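Local coordinates for protein Abbfa_003403 (Acinetobacter baumannii, PDB 4ZXH) that is a four-domain nonribosomal peptide synthetase, probably activating an amino acid, condensing it with an upstream acyl or peptidyl group and releasing the product by its thioesterase domain, at residues 43-47 / 388-392. Sequence-based numbering, arbitrary orientation.
With K (potassium ion), chain D.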
loop_
_atom_site.group_PDB
_atom_site.type_symbol
_atom_site.label_atom_id
_atom_site.label_comp_id
_atom_site.label_asym_id
_atom_site.label_seq_id
_atom_site.Cartn_x
_atom_site.Cartn_y
_atom_site.Cartn_z
ATOM N N VAL A 43 -18.823 18.458 -21.335
ATOM C CA VAL A 43 -18.680 19.166 -22.593
ATOM C C VAL A 43 -19.053 20.634 -22.325
ATOM O O VAL A 43 -20.072 20.903 -21.669
ATOM C CB VAL A 43 -19.565 18.539 -23.708
ATOM C CG1 VAL A 43 -20.999 18.394 -23.257
ATOM C CG2 VAL A 43 -19.518 19.369 -24.952
ATOM N N ALA A 44 -18.228 21.574 -22.802
ATOM C CA ALA A 44 -18.437 23.002 -22.512
ATOM C C ALA A 44 -18.317 23.904 -23.744
ATOM O O ALA A 44 -17.579 23.606 -24.699
ATOM C CB ALA A 44 -17.453 23.471 -21.450
ATOM N N PHE A 45 -19.017 25.037 -23.712
ATOM C CA PHE A 45 -19.053 25.897 -24.882
ATOM C C PHE A 45 -19.028 27.359 -24.528
ATOM O O PHE A 45 -19.553 27.784 -23.502
ATOM C CB PHE A 45 -20.293 25.613 -25.740
ATOM C CG PHE A 45 -20.350 24.215 -26.297
ATOM C CD1 PHE A 45 -19.506 23.828 -27.330
ATOM C CD2 PHE A 45 -21.251 23.293 -25.799
ATOM C CE1 PHE A 45 -19.552 22.543 -27.857
ATOM C CE2 PHE A 45 -21.308 22.003 -26.322
ATOM C CZ PHE A 45 -20.458 21.633 -27.360
ATOM N N ASP A 46 -18.374 28.121 -25.391
ATOM C CA ASP A 46 -18.514 29.556 -25.403
ATOM C C ASP A 46 -19.835 29.799 -26.125
ATOM O O ASP A 46 -20.043 29.244 -27.201
ATOM C CB ASP A 46 -17.322 30.197 -26.115
ATOM C CG ASP A 46 -17.259 31.690 -25.926
ATOM O OD1 ASP A 46 -18.316 32.342 -26.023
ATOM O OD2 ASP A 46 -16.155 32.203 -25.638
ATOM N N VAL A 47 -20.750 30.561 -25.527
ATOM C CA VAL A 47 -22.037 30.803 -26.176
ATOM C C VAL A 47 -22.334 32.289 -26.303
ATOM O O VAL A 47 -22.499 32.967 -25.298
ATOM C CB VAL A 47 -23.203 30.137 -25.426
ATOM C CG1 VAL A 47 -24.507 30.352 -26.199
ATOM C CG2 VAL A 47 -22.946 28.657 -25.250
ATOM N N THR A 388 -24.358 31.345 -31.091
ATOM C CA THR A 388 -23.099 30.912 -31.679
ATOM C C THR A 388 -22.305 30.117 -30.661
ATOM O O THR A 388 -22.115 30.592 -29.536
ATOM C CB THR A 388 -22.266 32.124 -32.162
ATOM O OG1 THR A 388 -22.984 32.819 -33.199
ATOM C CG2 THR A 388 -20.907 31.682 -32.663
ATOM N N LEU A 389 -21.855 28.918 -31.039
ATOM C CA LEU A 389 -21.038 28.072 -30.145
ATOM C C LEU A 389 -19.561 28.160 -30.496
ATOM O O LEU A 389 -19.199 28.083 -31.666
ATOM C CB LEU A 389 -21.457 26.595 -30.200
ATOM C CG LEU A 389 -22.806 26.060 -29.708
ATOM C CD1 LEU A 389 -22.718 24.560 -29.616
ATOM C CD2 LEU A 389 -23.206 26.632 -28.371
ATOM N N GLY A 390 -18.709 28.308 -29.487
ATOM C CA GLY A 390 -17.270 28.324 -29.689
ATOM C C GLY A 390 -16.626 27.346 -28.730
ATOM O O GLY A 390 -17.315 26.803 -27.867
ATOM N N SER A 391 -15.323 27.107 -28.878
ATOM C CA SER A 391 -14.611 26.180 -27.995
ATOM C C SER A 391 -14.524 26.720 -26.593
ATOM O O SER A 391 -14.517 27.924 -26.410
ATOM C CB SER A 391 -13.193 25.899 -28.499
ATOM O OG SER A 391 -13.206 25.154 -29.698
ATOM N N PHE A 392 -14.477 25.821 -25.608
ATOM C CA PHE A 392 -14.049 26.173 -24.255
ATOM C C PHE A 392 -13.443 24.930 -23.574
ATOM O O PHE A 392 -14.157 24.127 -22.979
ATOM C CB PHE A 392 -15.208 26.748 -23.439
ATOM C CG PHE A 392 -14.781 27.339 -22.118
ATOM C CD1 PHE A 392 -14.443 28.673 -22.020
ATOM C CD2 PHE A 392 -14.711 26.550 -20.971
ATOM C CE1 PHE A 392 -14.054 29.211 -20.819
ATOM C CE2 PHE A 392 -14.313 27.075 -19.763
ATOM C CZ PHE A 392 -13.978 28.400 -19.679
HETATM K K K D . -12.176 22.556 -28.768
#
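Segment 43-47 and the strand part of 388-392 pair antiparallel in a mixed sheet of the condensation domain, whose fold resembles chloramphenicol acetyltransferase. Phe392 is already in a loop or turn. The strand axes approach to 4.4 Å and their directions differ by 123°, well short of 180°, so the strands cross with a strong twist. Asp46 and Gly390 form the hydrogen-bonded pair. Asp46 N donates to Gly390 O at 3.0 Å, and Gly390 N donates to Asp46 O at 2.8 Å. Val47 and Leu389 follow as a non-hydrogen-bonded pair, with CA atoms 4.9 Å apart. There Val47 CA meets Thr388 O at 3.4 Å, and Leu389 CA meets Asp46 O at 3.3 Å, both as CA-H...O contacts. On its other edge, strand 40-49 bonds to strand 138-146, for example through Phe45 and Ile141.

One face of the sheet carries Val47 and Leu389. Val47 CG2 packs on Leu389 CD2 at 3.7 Å. Leu389 CD1 sits over the Phe45 ring, 4.0 Å from its centroid and nearly on the ring normal, a CH-pi contact. Val43 and Leu389 also touch the bound phospholipid, so this face reaches the lipid pocket. Asp46 CB points to the opposite face, and the carboxylate leads away from segment 388-392. Asp46 CB is 3.6 Å from Ser391 O. Gly390 adds no side chain beside it, where a CB would be tight.

Beyond Gly390, Phe392 CD2 lies 4.2 Å from Ala44 CB, and the Phe392 ring reaches helix 104-115. The CA-to-CB bond of Ser391 points away from segment 43-47. Backbone oxygens of Glu371, Leu372, Leu374 and Ile376 bind the potassium ion together with Ser391 OG, which lies 3.0 Å from K.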